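Local coordinates for protein diacylglycerol lipase (PDB 5XK2) that probably hydrolyses the ester bonds of mono- and diacylglycerols as a fungal lipase of the alpha/beta-hydrolase fold, at residues Y178-E190 with K210-S222. Residues are numbered along the deposited sequence; the frame is centred on the assembly and turned at random.
Sequences YAAPRVANKPLAE and KLPLLTMGYVHIS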
ATOM      1  N   TYR A 178       2.481  14.376  11.725  1.00  6.96           N
ATOM      2  CA  TYR A 178       2.907  14.608  10.342  1.00  7.29           C
ATOM      3  C   TYR A 178       2.159  13.654   9.436  1.00  9.65           C
ATOM      4  O   TYR A 178       2.279  12.456   9.603  1.00  9.84           O
ATOM      5  CB  TYR A 178       4.420  14.391  10.211  1.00  7.78           C
ATOM      6  CG  TYR A 178       5.251  15.349  11.035  1.00  6.90           C
ATOM      7  CD1 TYR A 178       5.633  16.587  10.509  1.00  6.98           C
ATOM      8  CD2 TYR A 178       5.662  15.017  12.333  1.00  5.28           C
ATOM      9  CE1 TYR A 178       6.395  17.491  11.260  1.00  7.58           C
ATOM     10  CE2 TYR A 178       6.433  15.900  13.082  1.00  7.65           C
ATOM     11  CZ  TYR A 178       6.789  17.136  12.545  1.00  7.14           C
ATOM     12  OH  TYR A 178       7.554  18.003  13.305  1.00  9.89           O
ATOM     13  N   ALA A 179       1.391  14.184   8.484  1.00  6.80           N
ATOM     14  CA  ALA A 179       0.719  13.352   7.474  1.00  5.59           C
ATOM     15  C   ALA A 179      -0.367  12.478   8.080  1.00 10.79           C
ATOM     16  O   ALA A 179      -0.588  11.359   7.638  1.00  9.99           O
ATOM     17  CB  ALA A 179       1.739  12.455   6.723  1.00  7.43           C
ATOM     18  N   ALA A 180      -1.058  12.994   9.088  1.00  9.59           N
ATOM     19  CA  ALA A 180      -2.034  12.186   9.805  1.00  8.86           C
ATOM     20  C   ALA A 180      -3.334  12.005   9.040  1.00  7.44           C
ATOM     21  O   ALA A 180      -3.893  12.973   8.507  1.00  9.30           O
ATOM     22  CB  ALA A 180      -2.349  12.830  11.165  1.00  9.55           C
ATOM     23  N   PRO A 181      -3.844  10.778   9.034  1.00  9.65           N
ATOM     24  CA  PRO A 181      -5.264  10.512   8.773  1.00 10.69           C
ATOM     25  C   PRO A 181      -6.163  11.259   9.758  1.00  8.94           C
ATOM     26  O   PRO A 181      -5.709  11.642  10.832  1.00  9.14           O
ATOM     27  CB  PRO A 181      -5.401   9.006   9.023  1.00 11.86           C
ATOM     28  CG  PRO A 181      -4.007   8.443   8.908  1.00 12.49           C
ATOM     29  CD  PRO A 181      -3.071   9.554   9.336  1.00  8.89           C
ATOM     30  N   ARG A 182      -7.437  11.420   9.407  1.00  9.91           N
ATOM     31  CA  ARG A 182      -8.446  11.857  10.386  1.00 12.33           C
ATOM     32  C   ARG A 182      -8.625  10.793  11.478  1.00 13.22           C
ATOM     33  O   ARG A 182      -8.446   9.588  11.209  1.00 12.42           O
ATOM     34  CB  ARG A 182      -9.779  12.116   9.701  1.00 10.62           C
ATOM     35  CG  ARG A 182      -9.722  13.240   8.686  1.00 10.74           C
ATOM     36  CD  ARG A 182     -11.106  13.550   8.139  1.00 10.23           C
ATOM     37  NE  ARG A 182     -11.046  14.666   7.185  1.00 11.22           N
ATOM     38  CZ  ARG A 182     -11.038  14.538   5.863  1.00 12.33           C
ATOM     39  NH1 ARG A 182     -11.100  13.330   5.293  1.00 12.50           N
ATOM     40  NH2 ARG A 182     -10.980  15.635   5.096  1.00 14.15           N
ATOM     41  N   VAL A 183      -8.815  11.244  12.719  1.00 11.32           N
ATOM     42  CA  VAL A 183      -9.129  10.343  13.830  1.00  9.03           C
ATOM     43  C   VAL A 183     -10.446  10.547  14.555  1.00 11.16           C
ATOM     44  O   VAL A 183     -10.822   9.722  15.376  1.00 13.27           O
ATOM     45  CB  VAL A 183      -8.013  10.387  14.872  1.00  9.94           C
ATOM     46  CG1 VAL A 183      -6.692   9.994  14.200  1.00 13.08           C
ATOM     47  CG2 VAL A 183      -7.883  11.788  15.491  1.00 12.36           C
ATOM     48  N   ALA A 184     -11.133  11.644  14.274  1.00  8.52           N
ATOM     49  CA  ALA A 184     -12.154  12.149  15.186  1.00  8.48           C
ATOM     50  C   ALA A 184     -13.431  12.547  14.465  1.00 12.53           C
ATOM     51  O   ALA A 184     -13.389  12.997  13.328  1.00 11.45           O
ATOM     52  CB  ALA A 184     -11.604  13.367  15.960  1.00  9.80           C
ATOM     53  N   ASN A 185     -14.570  12.412  15.137  1.00 10.11           N
ATOM     54  CA  ASN A 185     -15.793  13.036  14.628  1.00  9.50           C
ATOM     55  C   ASN A 185     -15.778  14.524  14.979  1.00  9.19           C
ATOM     56  O   ASN A 185     -14.788  15.013  15.543  1.00 11.37           O
ATOM     57  CB  ASN A 185     -17.056  12.319  15.156  1.00 10.82           C
ATOM     58  CG  ASN A 185     -17.322  12.539  16.648  1.00 12.41           C
ATOM     59  OD1 ASN A 185     -16.483  13.022  17.408  1.00 11.71           O
ATOM     60  ND2 ASN A 185     -18.528  12.143  17.081  1.00 12.05           N
ATOM     61  N   LYS A 186     -16.823  15.273  14.633  1.00 10.90           N
ATOM     62  CA  LYS A 186     -16.704  16.725  14.811  1.00 11.72           C
ATOM     63  C   LYS A 186     -16.554  17.135  16.292  1.00 11.06           C
ATOM     64  O   LYS A 186     -15.664  17.921  16.606  1.00 11.78           O
ATOM     65  CB  LYS A 186     -17.885  17.486  14.148  1.00 16.14           C
ATOM     66  CG  LYS A 186     -17.532  18.961  13.869  1.00 27.65           C
ATOM     67  CD  LYS A 186     -18.569  19.668  12.979  1.00 32.27           C
ATOM     68  CE  LYS A 186     -18.003  20.970  12.406  1.00 36.31           C
ATOM     69  NZ  LYS A 186     -18.886  21.559  11.352  1.00 40.63           N
ATOM     70  N   PRO A 187     -17.402  16.612  17.212  1.00 12.38           N
ATOM     71  CA  PRO A 187     -17.215  17.008  18.618  1.00 12.05           C
ATOM     72  C   PRO A 187     -15.813  16.693  19.149  1.00  9.35           C
ATOM     73  O   PRO A 187     -15.232  17.525  19.854  1.00 12.86           O
ATOM     74  CB  PRO A 187     -18.277  16.173  19.364  1.00 16.18           C
ATOM     75  CG  PRO A 187     -19.320  15.927  18.354  1.00 20.40           C
ATOM     76  CD  PRO A 187     -18.617  15.788  17.035  1.00 14.40           C
ATOM     77  N   LEU A 188     -15.258  15.541  18.790  1.00 10.29           N
ATOM     78  CA  LEU A 188     -13.913  15.212  19.274  1.00 10.08           C
ATOM     79  C   LEU A 188     -12.860  16.099  18.619  1.00  9.16           C
ATOM     80  O   LEU A 188     -11.907  16.535  19.270  1.00  9.99           O
ATOM     81  CB  LEU A 188     -13.587  13.739  19.035  1.00 12.15           C
ATOM     82  CG  LEU A 188     -12.190  13.313  19.498  1.00 11.15           C
ATOM     83  CD1 LEU A 188     -11.980  13.663  20.983  1.00 11.43           C
ATOM     84  CD2 LEU A 188     -11.943  11.801  19.263  1.00  9.92           C
ATOM     85  N   ALA A 189     -13.018  16.376  17.331  1.00  8.83           N
ATOM     86  CA  ALA A 189     -12.035  17.252  16.688  1.00  7.56           C
ATOM     87  C   ALA A 189     -12.068  18.648  17.293  1.00  9.09           C
ATOM     88  O   ALA A 189     -11.023  19.253  17.478  1.00 10.53           O
ATOM     89  CB  ALA A 189     -12.266  17.325  15.192  1.00  9.37           C
ATOM     90  N   GLU A 190     -13.259  19.151  17.639  1.00 10.59           N
ATOM     91  CA  GLU A 190     -13.337  20.466  18.291  1.00  9.58           C
ATOM     92  C   GLU A 190     -12.697  20.432  19.675  1.00 10.81           C
ATOM     93  O   GLU A 190     -11.988  21.356  20.071  1.00 10.80           O
ATOM     94  CB  GLU A 190     -14.801  20.947  18.401  1.00 10.07           C
ATOM     95  CG  GLU A 190     -15.462  21.081  17.018  1.00 12.33           C
ATOM     96  CD  GLU A 190     -16.909  21.559  17.079  1.00 17.06           C
ATOM     97  OE1 GLU A 190     -17.339  22.044  18.148  1.00 17.53           O
ATOM     98  OE2 GLU A 190     -17.598  21.437  16.042  1.00 19.92           O
ATOM     99  N   LYS A 210      -6.694  12.507   3.626  1.00 11.44           N
ATOM    100  CA  LYS A 210      -8.077  12.570   3.173  1.00 10.64           C
ATOM    101  C   LYS A 210      -8.924  11.395   3.649  1.00 11.27           C
ATOM    102  O   LYS A 210     -10.097  11.292   3.280  1.00 13.51           O
ATOM    103  CB  LYS A 210      -8.130  12.636   1.648  1.00 10.89           C
ATOM    104  CG  LYS A 210      -7.470  13.860   1.112  1.00 19.54           C
ATOM    105  CD  LYS A 210      -7.459  13.833  -0.406  1.00 21.78           C
ATOM    106  CE  LYS A 210      -6.393  14.722  -0.911  1.00 20.88           C
ATOM    107  NZ  LYS A 210      -6.420  14.745  -2.389  1.00 14.60           N
ATOM    108  N   LEU A 211      -8.322  10.511   4.440  1.00 11.42           N
ATOM    109  CA  LEU A 211      -9.005   9.320   4.953  1.00 11.55           C
ATOM    110  C   LEU A 211      -8.968   9.285   6.471  1.00 12.56           C
ATOM    111  O   LEU A 211      -8.026   9.779   7.081  1.00 13.43           O
ATOM    112  CB  LEU A 211      -8.362   8.046   4.409  1.00 12.55           C
ATOM    113  CG  LEU A 211      -8.457   7.858   2.896  1.00 16.71           C
ATOM    114  CD1 LEU A 211      -7.693   6.609   2.521  1.00 20.89           C
ATOM    115  CD2 LEU A 211      -9.915   7.778   2.462  1.00 21.42           C
ATOM    116  N   PRO A 212     -10.016   8.740   7.106  1.00 11.70           N
ATOM    117  CA  PRO A 212     -11.308   8.354   6.533  1.00 12.58           C
ATOM    118  C   PRO A 212     -12.054   9.563   5.990  1.00 14.04           C
ATOM    119  O   PRO A 212     -11.678  10.726   6.257  1.00 13.27           O
ATOM    120  CB  PRO A 212     -12.068   7.748   7.732  1.00 14.15           C
ATOM    121  CG  PRO A 212     -11.036   7.451   8.745  1.00 18.50           C
ATOM    122  CD  PRO A 212      -9.932   8.443   8.547  1.00 16.34           C
ATOM    123  N   LEU A 213     -13.094   9.287   5.215  1.00 16.05           N
ATOM    124  CA  LEU A 213     -13.844  10.325   4.518  1.00 14.98           C
ATOM    125  C   LEU A 213     -14.674  11.211   5.432  1.00 14.13           C
ATOM    126  O   LEU A 213     -15.130  10.795   6.512  1.00 14.94           O
ATOM    127  CB  LEU A 213     -14.783   9.698   3.492  1.00 15.85           C
ATOM    128  CG  LEU A 213     -14.177   8.806   2.413  1.00 19.89           C
ATOM    129  CD1 LEU A 213     -15.284   8.322   1.490  1.00 24.71           C
ATOM    130  CD2 LEU A 213     -13.151   9.587   1.633  1.00 21.16           C
ATOM    131  N   LEU A 214     -14.903  12.432   4.966  1.00 13.59           N
ATOM    132  CA  LEU A 214     -15.877  13.312   5.583  1.00 12.86           C
ATOM    133  C   LEU A 214     -17.241  12.633   5.677  1.00 16.13           C
ATOM    134  O   LEU A 214     -17.955  12.799   6.666  1.00 17.72           O
ATOM    135  CB  LEU A 214     -16.007  14.614   4.783  1.00 17.29           C
ATOM    136  CG  LEU A 214     -14.719  15.424   4.730  1.00 14.91           C
ATOM    137  CD1 LEU A 214     -14.803  16.517   3.665  1.00 17.73           C
ATOM    138  CD2 LEU A 214     -14.441  16.009   6.114  1.00 12.65           C
ATOM    139  N   THR A 215     -17.607  11.887   4.635  1.00 16.04           N
ATOM    140  CA  THR A 215     -18.921  11.241   4.591  1.00 16.64           C
ATOM    141  C   THR A 215     -19.024  10.069   5.574  1.00 17.66           C
ATOM    142  O   THR A 215     -20.113   9.555   5.836  1.00 23.36           O
ATOM    143  CB  THR A 215     -19.253  10.735   3.159  1.00 21.12           C
ATOM    144  OG1 THR A 215     -18.157   9.962   2.659  1.00 21.94           O
ATOM    145  CG2 THR A 215     -19.497  11.906   2.224  1.00 25.12           C
ATOM    146  N   MET A 216     -17.887   9.659   6.135  1.00 15.87           N
ATOM    147  CA  MET A 216     -17.866   8.626   7.161  1.00 17.00           C
ATOM    148  C   MET A 216     -17.975   9.221   8.576  1.00 17.74           C
ATOM    149  O   MET A 216     -17.851   8.504   9.579  1.00 19.36           O
ATOM    150  CB  MET A 216     -16.593   7.787   7.028  1.00 16.78           C
ATOM    151  CG  MET A 216     -16.546   6.950   5.765  1.00 19.56           C
ATOM    152  SD  MET A 216     -14.889   6.287   5.549  1.00 21.96           S
ATOM    153  CE  MET A 216     -15.119   5.205   4.137  1.00 26.40           C
ATOM    154  N   GLY A 217     -18.173  10.533   8.652  1.00 15.31           N
ATOM    155  CA  GLY A 217     -18.372  11.201   9.930  1.00 17.75           C
ATOM    156  C   GLY A 217     -17.112  11.679  10.625  1.00 17.24           C
ATOM    157  O   GLY A 217     -17.106  11.894  11.837  1.00 18.34           O
ATOM    158  N   TYR A 218     -16.033  11.838   9.865  1.00 12.38           N
ATOM    159  CA  TYR A 218     -14.779  12.312  10.436  1.00 11.41           C
ATOM    160  C   TYR A 218     -14.458  13.716   9.967  1.00  9.76           C
ATOM    161  O   TYR A 218     -14.828  14.113   8.855  1.00 11.90           O
ATOM    162  CB  TYR A 218     -13.623  11.397  10.044  1.00  9.59           C
ATOM    163  CG  TYR A 218     -13.698  10.023  10.654  1.00 12.62           C
ATOM    164  CD1 TYR A 218     -13.110   9.772  11.882  1.00 13.08           C
ATOM    165  CD2 TYR A 218     -14.338   8.982   9.997  1.00 10.88           C
ATOM    166  CE1 TYR A 218     -13.161   8.503  12.456  1.00 16.62           C
ATOM    167  CE2 TYR A 218     -14.393   7.703  10.557  1.00 11.72           C
ATOM    168  CZ  TYR A 218     -13.792   7.482  11.783  1.00 15.72           C
ATOM    169  OH  TYR A 218     -13.822   6.233  12.351  1.00 16.02           O
ATOM    170  N   VAL A 219     -13.779  14.470  10.820  1.00  8.71           N
ATOM    171  CA  VAL A 219     -13.245  15.763  10.427  1.00 10.17           C
ATOM    172  C   VAL A 219     -11.806  15.829  10.926  1.00 12.98           C
ATOM    173  O   VAL A 219     -11.325  14.870  11.512  1.00 19.24           O
ATOM    174  CB  VAL A 219     -14.093  16.926  10.979  1.00 10.84           C
ATOM    175  CG1 VAL A 219     -15.507  16.832  10.437  1.00 11.77           C
ATOM    176  CG2 VAL A 219     -14.108  16.891  12.459  1.00 15.30           C
ATOM    177  N   HIS A 220     -11.101  16.929  10.670  1.00 10.14           N
ATOM    178  CA  HIS A 220      -9.707  17.038  11.127  1.00  8.53           C
ATOM    179  C   HIS A 220      -9.576  17.966  12.318  1.00 10.24           C
ATOM    180  O   HIS A 220     -10.341  18.927  12.475  1.00 10.57           O
ATOM    181  CB  HIS A 220      -8.788  17.586  10.012  1.00  9.31           C
ATOM    182  CG  HIS A 220      -8.068  16.549   9.215  1.00  7.57           C
ATOM    183  ND1 HIS A 220      -7.191  15.647   9.786  1.00 10.25           N
ATOM    184  CD2 HIS A 220      -8.024  16.320   7.878  1.00  9.00           C
ATOM    185  CE1 HIS A 220      -6.670  14.885   8.845  1.00  9.41           C
ATOM    186  NE2 HIS A 220      -7.149  15.278   7.670  1.00  7.71           N
ATOM    187  N   ILE A 221      -8.582  17.682  13.153  1.00  7.92           N
ATOM    188  CA  ILE A 221      -8.073  18.639  14.111  1.00  8.60           C
ATOM    189  C   ILE A 221      -7.560  19.862  13.362  1.00 10.48           C
ATOM    190  O   ILE A 221      -6.963  19.738  12.289  1.00  9.21           O
ATOM    191  CB  ILE A 221      -6.939  18.004  14.941  1.00  9.47           C
ATOM    192  CG1 ILE A 221      -7.502  16.836  15.748  1.00  9.10           C
ATOM    193  CG2 ILE A 221      -6.244  19.030  15.830  1.00 12.77           C
ATOM    194  CD1 ILE A 221      -6.424  15.785  16.114  1.00 11.59           C
ATOM    195  N   SER A 222      -7.810  21.041  13.921  1.00  9.26           N
ATOM    196  CA  SER A 222      -7.373  22.296  13.333  1.00  8.19           C
ATOM    197  C   SER A 222      -6.290  22.930  14.224  1.00  8.89           C
ATOM    198  O   SER A 222      -6.280  22.718  15.434  1.00  9.94           O
ATOM    199  CB  SER A 222      -8.598  23.221  13.180  1.00  9.97           C
ATOM    200  OG  SER A 222      -8.209  24.550  12.888  1.00 11.47           O
TER
HETATM  201  O   HOH W   1      -9.496  13.987  13.199  1.00  9.18           O
HETATM  202  O   HOH W   2     -18.921  14.291  13.030  1.00 22.62           O
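Arg182 N donates to Leu211 O at 2.9 Å, and the cis-linked Pro212 that follows turns its own carbonyl to the side chain of the same arginine. Arg182 CG lies beside the backbone N (chi1 -63°) and the chain runs extended to NE, which carries NH1 to Pro212 O at 2.8 Å, near the guanidinium plane. Leu214 then lays CD2 over one face of that guanidinium, 3.6 Å from Arg182 NH2. At Gly217 the carbonyl receives a CA-H...O contact from Asn185 and, through a water, meets the N-H of Lys186; Asn185 N-caps the helix from 186 onward, OD1 accepting from Leu188 N and also from Lys115 N. Val219 N donates a nearly straight bond to Ala184 O (2.9 Å, 163°), and a second water joins Val219 O to Val183 N. Val219 CG2 presses tightly on Ala189 CB at 3.3 Å. Arg182 CG stands over one face of the His220 ring, 3.4 Å from its centroid, in a CH-pi contact; His220 NE2 bonds Pro209 O, which would fix the ring's rotation. A buried arginine thus ties two loops of the alpha/beta-hydrolase fold, and Pro181 lies near, without touching, a probable Ser153-His268-Asp206 triad.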